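Local coordinates for protein pectate lyase (Bacillus, PDB 3VMV) that probably cleaves polygalacturonate as a pectate lyase of polysaccharide lyase family 1, built as a right-handed parallel beta-helix, at residues Tyr151-Val156 against His175-Leu180; Thr49-Gly54 against Ser82-Gly87; Phe240-Tyr245 against Tyr302-Gln307; Asn161-Thr166 against Ala190-Thr195. All blocks are in the same frame, centred on the assembly; numbering follows the deposited sequence.

Interaction 1: residues Tyr151-Val156 against His175-Leu180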
# COMPACT_ATOMS: atom_id res chain seq x y z
N TYR A 151 7.40 -17.13 -1.70
CA TYR A 151 8.78 -16.85 -2.16
C TYR A 151 9.06 -15.37 -2.02
O TYR A 151 10.11 -14.97 -1.50
CB TYR A 151 8.98 -17.33 -3.60
CG TYR A 151 10.40 -17.21 -4.10
CD1 TYR A 151 11.32 -18.22 -3.88
CD2 TYR A 151 10.83 -16.07 -4.79
CE1 TYR A 151 12.62 -18.11 -4.34
CE2 TYR A 151 12.11 -15.95 -5.25
CZ TYR A 151 13.00 -16.99 -5.03
OH TYR A 151 14.29 -16.87 -5.50
N TYR A 152 8.12 -14.56 -2.54
CA TYR A 152 8.05 -13.14 -2.23
C TYR A 152 7.02 -12.98 -1.14
O TYR A 152 6.10 -13.83 -1.01
CB TYR A 152 7.64 -12.35 -3.48
CG TYR A 152 8.57 -12.60 -4.65
CD1 TYR A 152 9.87 -12.10 -4.66
CD2 TYR A 152 8.13 -13.35 -5.75
CE1 TYR A 152 10.73 -12.36 -5.73
CE2 TYR A 152 8.97 -13.61 -6.83
CZ TYR A 152 10.25 -13.11 -6.82
OH TYR A 152 11.09 -13.40 -7.89
N ASP A 153 7.13 -11.89 -0.37
CA ASP A 153 6.13 -11.63 0.68
C ASP A 153 5.11 -10.60 0.19
O ASP A 153 4.31 -10.93 -0.68
CB ASP A 153 6.81 -11.25 2.01
CG ASP A 153 5.89 -11.42 3.23
OD1 ASP A 153 4.72 -11.81 3.09
OD2 ASP A 153 6.38 -11.17 4.37
N GLY A 154 5.05 -9.42 0.77
CA GLY A 154 4.00 -8.48 0.36
C GLY A 154 4.38 -7.45 -0.67
O GLY A 154 5.55 -7.27 -0.98
N LEU A 155 3.40 -6.72 -1.18
CA LEU A 155 3.72 -5.56 -1.95
C LEU A 155 3.67 -4.33 -1.08
O LEU A 155 4.70 -3.68 -0.90
CB LEU A 155 2.84 -5.42 -3.20
CG LEU A 155 3.15 -6.50 -4.25
CD1 LEU A 155 2.28 -6.27 -5.47
CD2 LEU A 155 4.64 -6.53 -4.65
N VAL A 156 2.51 -3.99 -0.53
CA VAL A 156 2.47 -2.90 0.46
C VAL A 156 1.76 -3.38 1.69
O VAL A 156 0.56 -3.74 1.63
CB VAL A 156 1.75 -1.62 -0.04
CG1 VAL A 156 1.56 -0.61 1.14
CG2 VAL A 156 2.54 -0.96 -1.19
N HIS A 175 1.40 -10.87 -8.62
CA HIS A 175 1.88 -11.13 -7.26
C HIS A 175 0.88 -12.01 -6.54
O HIS A 175 -0.30 -11.97 -6.82
CB HIS A 175 2.01 -9.79 -6.54
CG HIS A 175 2.80 -9.86 -5.28
ND1 HIS A 175 2.23 -9.98 -4.03
CD2 HIS A 175 4.14 -9.82 -5.09
CE1 HIS A 175 3.20 -10.01 -3.12
NE2 HIS A 175 4.36 -9.95 -3.75
N TRP A 176 1.33 -12.77 -5.55
CA TRP A 176 0.45 -13.58 -4.76
C TRP A 176 -0.18 -12.80 -3.58
O TRP A 176 -1.38 -12.52 -3.64
CB TRP A 176 1.19 -14.81 -4.20
CG TRP A 176 1.54 -15.88 -5.21
CD1 TRP A 176 2.64 -15.93 -6.03
CD2 TRP A 176 0.84 -17.09 -5.42
NE1 TRP A 176 2.63 -17.10 -6.76
CE2 TRP A 176 1.53 -17.83 -6.40
CE3 TRP A 176 -0.35 -17.62 -4.89
CZ2 TRP A 176 1.09 -19.08 -6.86
CZ3 TRP A 176 -0.78 -18.87 -5.33
CH2 TRP A 176 -0.04 -19.59 -6.30
N LYS A 177 0.61 -12.43 -2.56
CA LYS A 177 0.07 -11.88 -1.31
C LYS A 177 0.18 -10.35 -1.32
O LYS A 177 1.18 -9.77 -0.89
CB LYS A 177 0.79 -12.46 -0.08
CG LYS A 177 0.85 -13.98 -0.06
CD LYS A 177 1.65 -14.47 1.19
CE LYS A 177 3.12 -14.05 1.16
NZ LYS A 177 3.80 -14.65 2.37
N THR A 178 -0.85 -9.69 -1.83
CA THR A 178 -0.65 -8.30 -2.29
C THR A 178 -0.46 -7.25 -1.17
O THR A 178 0.58 -6.57 -1.15
CB THR A 178 -1.78 -7.88 -3.23
OG1 THR A 178 -2.05 -8.93 -4.16
CG2 THR A 178 -1.39 -6.65 -4.07
N MET A 179 -1.42 -7.14 -0.26
CA MET A 179 -1.41 -6.06 0.74
C MET A 179 -1.99 -6.52 2.04
O MET A 179 -3.07 -7.13 2.08
CB MET A 179 -2.28 -4.91 0.26
CG MET A 179 -1.77 -4.25 -0.98
SD MET A 179 -2.73 -2.79 -1.46
CE MET A 179 -4.39 -3.45 -1.63
N LEU A 180 -1.30 -6.22 3.14
CA LEU A 180 -1.80 -6.53 4.48
C LEU A 180 -2.11 -5.22 5.22
O LEU A 180 -1.37 -4.20 5.06
CB LEU A 180 -0.69 -7.29 5.23
CG LEU A 180 -0.74 -8.22 6.41
CD1 LEU A 180 -1.60 -9.43 6.08
CD2 LEU A 180 0.69 -8.64 6.78
O HOH W 1 3.63 -13.08 -2.29
O HOH W 2 7.43 -8.81 -2.57
O HOH W 3 -1.62 -2.38 2.74
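The imidazole of H175 carries L155 on one face. L155 CG sits 3.4 Å above the ring plane over its centre, a CH-pi contact within 5° of the ring normal; CD2 of the leucine drops toward CD2 of the ring, and CD1 lies over CG and CB. D153 C from across the contact, and K177 C and T178 N of the histidine's own segment, lie in plane at the ring edge, while CB of Y152 approaches obliquely. The Y152 ring leads away from H175, with CD2 of Y151 over one face. A chi1 of -166° puts CG of H175 anti to the backbone N, where it meets L155 CG, and the two side chains slide past each other in opposite directions.

Beside this CH-pi contact, K177 NZ forms a salt bridge with D153 OD1 at 3.1 Å, meeting the oxygen from above the carboxylate plane. D150 is the second acidic partner of the same ammonium group. Further on, T178 O accepts two backbone bonds, from L155 N at 2.8 Å and V156 N at 3.3 Å, and K177 O takes a CA-H...O contact from G154 at 3.3 Å from its CA. A water donates to both V156 O and L180 O.

The contact sets the loop entering strand 156-158 against strand 177-181 of the neighbouring beta-helix coil, with F172 touching L155 and V156. Its chemistry divides accordingly: an apolar leucine covers one face of the histidine, the T178 carbonyl, accepting from two amides, ties the loop to the neighbouring coil, and two acidic side chains restrain the lysine end.

Interaction 2: residues Thr49-Gly54 against Ser82-Gly87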
# COMPACT_ATOMS: atom_id res chain seq x y z
N THR A 49 14.08 15.67 0.39
CA THR A 49 13.57 14.97 -0.77
C THR A 49 14.75 14.26 -1.42
O THR A 49 15.79 14.88 -1.69
CB THR A 49 12.95 15.97 -1.77
OG1 THR A 49 11.78 16.53 -1.17
CG2 THR A 49 12.56 15.28 -3.07
N ILE A 50 14.60 12.95 -1.62
CA ILE A 50 15.60 12.15 -2.31
C ILE A 50 15.00 11.73 -3.66
O ILE A 50 14.04 10.93 -3.69
CB ILE A 50 15.92 10.88 -1.50
CG1 ILE A 50 16.38 11.28 -0.10
CG2 ILE A 50 16.98 10.09 -2.25
CD1 ILE A 50 16.67 10.09 0.83
N TYR A 51 15.52 12.32 -4.74
CA TYR A 51 15.16 11.88 -6.09
C TYR A 51 15.99 10.67 -6.47
O TYR A 51 17.22 10.71 -6.42
CB TYR A 51 15.38 12.99 -7.11
CG TYR A 51 14.33 14.05 -7.02
CD1 TYR A 51 13.00 13.75 -7.37
CD2 TYR A 51 14.63 15.35 -6.56
CE1 TYR A 51 12.01 14.72 -7.28
CE2 TYR A 51 13.61 16.33 -6.46
CZ TYR A 51 12.31 15.99 -6.81
OH TYR A 51 11.28 16.93 -6.72
N VAL A 52 15.32 9.60 -6.89
CA VAL A 52 16.00 8.36 -7.19
C VAL A 52 16.11 8.24 -8.71
O VAL A 52 15.08 8.17 -9.45
CB VAL A 52 15.24 7.16 -6.62
CG1 VAL A 52 15.98 5.87 -6.92
CG2 VAL A 52 15.07 7.31 -5.09
N ASN A 53 17.36 8.28 -9.18
CA ASN A 53 17.64 8.26 -10.62
C ASN A 53 18.57 7.13 -11.03
O ASN A 53 19.34 7.25 -11.99
CB ASN A 53 18.15 9.63 -11.11
CG ASN A 53 19.45 10.08 -10.44
OD1 ASN A 53 20.04 9.37 -9.63
ND2 ASN A 53 19.93 11.28 -10.82
N GLY A 54 18.46 6.00 -10.35
CA GLY A 54 19.18 4.81 -10.75
C GLY A 54 18.50 3.61 -10.14
O GLY A 54 17.54 3.77 -9.40
N SER A 82 10.58 12.76 1.42
CA SER A 82 10.01 12.21 0.20
C SER A 82 11.08 11.43 -0.56
O SER A 82 12.23 11.90 -0.63
CB SER A 82 9.52 13.32 -0.73
OG SER A 82 8.49 14.10 -0.15
N ILE A 83 10.72 10.26 -1.05
CA ILE A 83 11.54 9.48 -1.98
C ILE A 83 10.76 9.46 -3.28
O ILE A 83 9.64 8.93 -3.32
CB ILE A 83 11.75 8.05 -1.43
CG1 ILE A 83 12.57 8.16 -0.14
CG2 ILE A 83 12.38 7.13 -2.48
CD1 ILE A 83 12.71 6.85 0.62
N ILE A 84 11.31 10.10 -4.32
CA ILE A 84 10.58 10.30 -5.57
C ILE A 84 11.44 9.84 -6.73
O ILE A 84 12.58 10.30 -6.89
CB ILE A 84 10.23 11.77 -5.72
CG1 ILE A 84 9.54 12.28 -4.46
CG2 ILE A 84 9.40 11.98 -7.00
CD1 ILE A 84 9.21 13.81 -4.53
N GLY A 85 10.90 8.95 -7.56
CA GLY A 85 11.62 8.54 -8.75
C GLY A 85 11.72 9.66 -9.78
O GLY A 85 10.83 10.50 -9.89
N VAL A 86 12.80 9.65 -10.53
CA VAL A 86 12.98 10.54 -11.68
C VAL A 86 12.53 9.82 -12.96
O VAL A 86 13.11 8.81 -13.34
CB VAL A 86 14.46 10.96 -11.78
CG1 VAL A 86 14.70 11.89 -13.00
CG2 VAL A 86 14.85 11.67 -10.52
N GLY A 87 11.49 10.33 -13.63
CA GLY A 87 11.02 9.70 -14.86
C GLY A 87 10.63 8.27 -14.62
O GLY A 87 9.86 7.98 -13.71
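Y51 and I84 lie side by side and point the same way, the phenol ring running alongside the branched isoleucine. CE1 of Y51 meets CB of I84 at 3.8 Å, and CG2 of I84 is equally near CE1. T49 crosses I84 at a slant; its CG2, anti to the backbone N, touches I84 CD1 at 3.9 Å and also covers one face of the Y51 ring, toward the rim. V86 closes the far end of this row, its CG2 3.7 Å from CB of Y51. An alanine at Y51 would probably leave I84 without its aromatic neighbour and T49 CG2 without the ring beneath it, opening a gap on this face of the sheet. The other face is aliphatic: V52 CG2 meets I83 CG2 at 3.8 Å, and helix 28-40 covers this side through L34 on I50 and I31 on V52.

Four backbone bonds of 2.8 to 2.9 Å join the strands, I50 N to S82 O, I84 N to I50 O, V52 N to I84 O and V86 N to V52 O. Such in-register pairing of parallel strands in successive coils is typical of the right-handed parallel beta-helix of pectate lyases, here near its N-terminal end.

Interaction 3: residues Phe240-Tyr245 against Tyr302-Gln307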
# COMPACT_ATOMS: atom_id res chain seq x y z
N PHE A 240 -15.25 0.83 3.47
CA PHE A 240 -16.19 1.46 2.53
C PHE A 240 -15.67 1.24 1.12
O PHE A 240 -14.60 1.77 0.77
CB PHE A 240 -16.37 2.95 2.89
CG PHE A 240 -17.35 3.69 1.98
CD1 PHE A 240 -18.47 3.05 1.49
CD2 PHE A 240 -17.17 5.05 1.72
CE1 PHE A 240 -19.40 3.74 0.71
CE2 PHE A 240 -18.08 5.74 0.92
CZ PHE A 240 -19.19 5.09 0.42
N VAL A 241 -16.38 0.42 0.34
CA VAL A 241 -15.97 0.01 -1.02
C VAL A 241 -16.86 0.78 -1.96
O VAL A 241 -18.02 0.44 -2.12
CB VAL A 241 -16.14 -1.47 -1.18
CG1 VAL A 241 -15.63 -1.96 -2.54
CG2 VAL A 241 -15.43 -2.20 -0.01
N GLU A 242 -16.29 1.83 -2.56
CA GLU A 242 -17.10 2.84 -3.28
C GLU A 242 -16.61 3.08 -4.69
O GLU A 242 -15.45 3.46 -4.94
CB GLU A 242 -16.99 4.15 -2.46
CG GLU A 242 -17.82 5.29 -3.03
CD GLU A 242 -17.56 6.61 -2.30
OE1 GLU A 242 -16.44 6.78 -1.77
OE2 GLU A 242 -18.48 7.48 -2.33
N ASN A 243 -17.52 2.88 -5.64
CA ASN A 243 -17.24 3.24 -7.03
C ASN A 243 -15.94 2.65 -7.57
O ASN A 243 -15.13 3.34 -8.20
CB ASN A 243 -17.27 4.78 -7.23
CG ASN A 243 -18.64 5.38 -7.00
OD1 ASN A 243 -19.54 4.78 -6.36
ND2 ASN A 243 -18.81 6.60 -7.50
N ASN A 244 -15.74 1.37 -7.30
CA ASN A 244 -14.64 0.63 -7.89
C ASN A 244 -15.11 -0.21 -9.04
O ASN A 244 -16.29 -0.55 -9.10
CB ASN A 244 -13.98 -0.31 -6.86
CG ASN A 244 -13.48 0.40 -5.62
OD1 ASN A 244 -12.36 0.92 -5.60
ND2 ASN A 244 -14.28 0.41 -4.57
N TYR A 245 -14.18 -0.56 -9.93
CA TYR A 245 -14.47 -1.41 -11.07
C TYR A 245 -13.78 -2.76 -10.88
O TYR A 245 -12.57 -2.77 -10.63
CB TYR A 245 -14.01 -0.72 -12.37
CG TYR A 245 -14.62 -1.30 -13.59
CD1 TYR A 245 -15.77 -0.71 -14.08
CD2 TYR A 245 -14.09 -2.40 -14.25
CE1 TYR A 245 -16.40 -1.17 -15.16
CE2 TYR A 245 -14.80 -2.90 -15.42
CZ TYR A 245 -15.93 -2.24 -15.80
OH TYR A 245 -16.70 -2.62 -16.88
N TYR A 302 -13.62 12.37 6.07
CA TYR A 302 -12.92 13.42 5.35
C TYR A 302 -13.66 13.77 4.06
O TYR A 302 -14.48 12.98 3.59
CB TYR A 302 -11.45 13.03 5.04
CG TYR A 302 -11.28 11.66 4.37
CD1 TYR A 302 -11.73 11.43 3.07
CD2 TYR A 302 -10.70 10.59 5.06
CE1 TYR A 302 -11.57 10.19 2.46
CE2 TYR A 302 -10.55 9.34 4.43
CZ TYR A 302 -10.96 9.16 3.15
OH TYR A 302 -10.79 7.92 2.55
N SER A 303 -13.35 14.95 3.53
CA SER A 303 -13.85 15.37 2.22
C SER A 303 -13.06 14.67 1.13
O SER A 303 -11.87 14.44 1.29
CB SER A 303 -13.66 16.88 2.10
OG SER A 303 -14.36 17.57 3.13
N TYR A 304 -13.71 14.41 -0.02
CA TYR A 304 -13.01 13.81 -1.12
C TYR A 304 -13.84 13.99 -2.40
O TYR A 304 -15.02 14.35 -2.34
CB TYR A 304 -12.68 12.32 -0.86
CG TYR A 304 -13.90 11.43 -0.70
CD1 TYR A 304 -14.37 10.65 -1.75
CD2 TYR A 304 -14.60 11.38 0.52
CE1 TYR A 304 -15.50 9.86 -1.63
CE2 TYR A 304 -15.72 10.57 0.68
CZ TYR A 304 -16.19 9.81 -0.41
OH TYR A 304 -17.30 9.02 -0.22
N GLN A 305 -13.20 13.77 -3.53
CA GLN A 305 -13.86 13.76 -4.83
C GLN A 305 -13.84 12.36 -5.35
O GLN A 305 -12.77 11.70 -5.28
CB GLN A 305 -13.11 14.69 -5.77
CG GLN A 305 -13.25 16.13 -5.39
CD GLN A 305 -14.63 16.65 -5.70
OE1 GLN A 305 -15.16 16.43 -6.79
NE2 GLN A 305 -15.24 17.35 -4.73
N VAL A 306 -14.97 11.91 -5.87
CA VAL A 306 -15.07 10.51 -6.33
C VAL A 306 -15.73 10.46 -7.71
O VAL A 306 -16.77 11.07 -7.95
CB VAL A 306 -15.77 9.63 -5.27
CG1 VAL A 306 -17.20 10.12 -4.96
CG2 VAL A 306 -15.80 8.16 -5.72
N GLN A 307 -15.06 9.78 -8.63
CA GLN A 307 -15.60 9.55 -9.99
C GLN A 307 -16.56 8.38 -10.01
O GLN A 307 -16.65 7.61 -9.07
CB GLN A 307 -14.45 9.22 -10.93
CG GLN A 307 -13.38 10.30 -11.04
CD GLN A 307 -12.30 9.82 -12.01
OE1 GLN A 307 -11.53 8.93 -11.69
NE2 GLN A 307 -12.35 10.31 -13.22
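F240 presents a ring edge to Y304, CE2 lying 3.6 Å from Y304 OH near the phenyl plane. The strand it belongs to, 238-242, is part of the parallel beta-helix, and the partner segment is a long loop, running toward helix 309-319, that lies across this side of the coils. CB of E242 rests on one face of the same phenyl ring. From there the glutamate extends, CG anti to the backbone N, to meet Y304 tip to tip, with carboxylate and phenol ring planes 71° apart. Y304 OH is 2.9 Å from both E242 OE1 and E242 OE2, within weak hydrogen-bonding reach of either; OE1 has a firmer partner in H217 NE2. V306 CG1 flanks OE2 at 3.9 Å.

N243 then turns the chain out of the strand with a left-handed backbone conformation. Its side chain crosses V306 at about a right angle, with ND2 3.8 Å from CG2. An alanine at N243 would probably leave Q307 O without this donor and the loop less firmly tied to the turn. The bond in question, ND2 to Q307 O, is 2.9 Å long and nearly straight at 171°, and the oxygen lies in the amide plane of N243.

Interaction 4: residues Asn161-Thr166 against Ala190-Thr195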
# COMPACT_ATOMS: atom_id res chain seq x y z
N ASN A 161 0.14 -0.42 14.28
CA ASN A 161 -0.41 0.90 14.57
C ASN A 161 -0.06 2.02 13.59
O ASN A 161 -0.22 3.18 13.93
CB ASN A 161 -0.01 1.31 15.99
CG ASN A 161 -0.52 0.34 16.99
OD1 ASN A 161 -1.74 0.21 17.17
ND2 ASN A 161 0.39 -0.39 17.61
N ALA A 162 0.31 1.65 12.37
CA ALA A 162 0.46 2.62 11.28
C ALA A 162 -0.90 3.27 11.06
O ALA A 162 -1.92 2.59 11.10
CB ALA A 162 0.91 1.90 9.99
N GLU A 163 -0.93 4.58 10.80
CA GLU A 163 -2.22 5.28 10.76
C GLU A 163 -2.10 6.46 9.83
O GLU A 163 -1.02 7.07 9.73
CB GLU A 163 -2.57 5.82 12.17
CG GLU A 163 -4.00 6.26 12.35
CD GLU A 163 -4.32 6.49 13.84
OE1 GLU A 163 -3.37 6.51 14.64
OE2 GLU A 163 -5.50 6.64 14.22
N TYR A 164 -3.22 6.83 9.20
CA TYR A 164 -3.31 8.02 8.34
C TYR A 164 -2.47 7.82 7.09
O TYR A 164 -1.46 8.52 6.87
CB TYR A 164 -2.93 9.34 9.10
CG TYR A 164 -3.84 9.67 10.26
CD1 TYR A 164 -5.13 10.10 10.05
CD2 TYR A 164 -3.38 9.54 11.58
CE1 TYR A 164 -5.97 10.38 11.12
CE2 TYR A 164 -4.20 9.83 12.65
CZ TYR A 164 -5.48 10.24 12.40
OH TYR A 164 -6.32 10.53 13.45
N ILE A 165 -2.87 6.86 6.27
CA ILE A 165 -2.05 6.41 5.14
C ILE A 165 -2.92 6.46 3.89
O ILE A 165 -4.09 6.04 3.95
CB ILE A 165 -1.59 4.98 5.38
CG1 ILE A 165 -0.95 4.89 6.77
CG2 ILE A 165 -0.64 4.52 4.24
CD1 ILE A 165 -0.46 3.55 7.17
N THR A 166 -2.38 7.02 2.80
CA THR A 166 -3.09 7.01 1.51
C THR A 166 -2.23 6.33 0.47
O THR A 166 -1.07 6.68 0.32
CB THR A 166 -3.43 8.41 1.06
OG1 THR A 166 -4.44 8.96 1.92
CG2 THR A 166 -4.00 8.42 -0.37
N ALA A 190 -3.17 -3.09 15.74
CA ALA A 190 -3.76 -2.86 14.40
C ALA A 190 -3.49 -1.45 13.87
O ALA A 190 -3.66 -0.46 14.58
CB ALA A 190 -5.25 -3.09 14.47
N PRO A 191 -3.15 -1.35 12.59
CA PRO A 191 -3.23 -0.06 11.92
C PRO A 191 -4.68 0.44 11.91
O PRO A 191 -5.63 -0.30 12.20
CB PRO A 191 -2.80 -0.38 10.48
CG PRO A 191 -1.98 -1.69 10.60
CD PRO A 191 -2.77 -2.44 11.67
N ASP A 192 -4.84 1.69 11.46
CA ASP A 192 -6.16 2.26 11.25
C ASP A 192 -6.06 3.39 10.25
O ASP A 192 -4.99 3.96 10.07
CB ASP A 192 -6.70 2.82 12.56
CG ASP A 192 -8.21 3.02 12.56
OD1 ASP A 192 -8.72 3.79 13.42
OD2 ASP A 192 -8.94 2.41 11.76
N LYS A 193 -7.19 3.73 9.63
CA LYS A 193 -7.33 4.96 8.84
C LYS A 193 -6.44 4.95 7.57
O LYS A 193 -5.43 5.69 7.41
CB LYS A 193 -7.14 6.20 9.71
CG LYS A 193 -8.14 6.27 10.86
CD LYS A 193 -7.90 7.58 11.60
CE LYS A 193 -8.61 7.59 12.94
NZ LYS A 193 -7.97 6.62 13.88
N ILE A 194 -6.82 4.03 6.67
CA ILE A 194 -6.12 3.85 5.37
C ILE A 194 -7.08 4.12 4.21
O ILE A 194 -8.19 3.58 4.20
CB ILE A 194 -5.66 2.38 5.23
CG1 ILE A 194 -5.17 1.80 6.57
CG2 ILE A 194 -4.66 2.18 4.08
CD1 ILE A 194 -3.86 2.47 7.10
N THR A 195 -6.64 4.88 3.22
CA THR A 195 -7.39 5.11 1.99
C THR A 195 -6.63 4.47 0.84
O THR A 195 -5.42 4.72 0.69
CB THR A 195 -7.43 6.63 1.72
OG1 THR A 195 -8.10 7.28 2.81
CG2 THR A 195 -8.16 6.95 0.39
O HOH W 4 -7.20 4.82 15.53
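With CG anti to the backbone N (chi1 -165°), the extended side chain of E163 runs beside K193, whose chi4 of 69° turns NZ toward the acid. The two side chains lie side by side and point the same way. E163 OE2 and K193 NZ form a salt bridge modelled at 2.5 Å, a length too short to be trusted closely. NZ also bridges to D192 OD1 at 3.0 Å, from above that carboxylate plane. A water donates to E163 OE2 and D192 OD1, so lysine and water together would probably ease the repulsion between two acids whose oxygens OE2 and OD1 are 4.4 Å apart. The remaining oxygen of D192, OD2, accepts from D215 N.

Y164 also lies alongside the lysine, pointing the same way, with CE1 3.4 Å from K193 CD. At Y164 the chain rounds a corner of the parallel beta-helix in a left-handed backbone conformation, and K193, at the paired position in the next coil, shares that conformation. Beyond the corner the pairing is regular: I165 N to K193 O at 3.0 Å, then T195 N to I165 O at 2.9 Å. I165 and I194 lie side by side, pointing into the interior, their CD1 atoms 3.6 Å apart and M158 beside both. T166 and T195 point to the opposite face, where OG1 of T166 bonds to Q5 O and A8 N of the N-terminal segment.

In the fold
Interactions 1, 2 and 4 each join neighbouring coils of the beta-helix, but only 1 and 2 are mainly buried; 3 and 4 are partly so. Interaction 2 is the most regular, backbone bonds with aliphatic and tyrosine packing near the helix's N-terminal end, its centre about 18 Å from the centre of the chain. Interactions 1 and 4 interleave along the sequence, at different places round the same coils, and add salt bridges among their partly exposed residues. Interaction 3 differs in kind, a loop laid on the outside through side-chain polar groups, with no strand pairing. It touches interaction 4, Y302 OH lying 2.8 Å from T195 OG1 in a probable hydrogen bond.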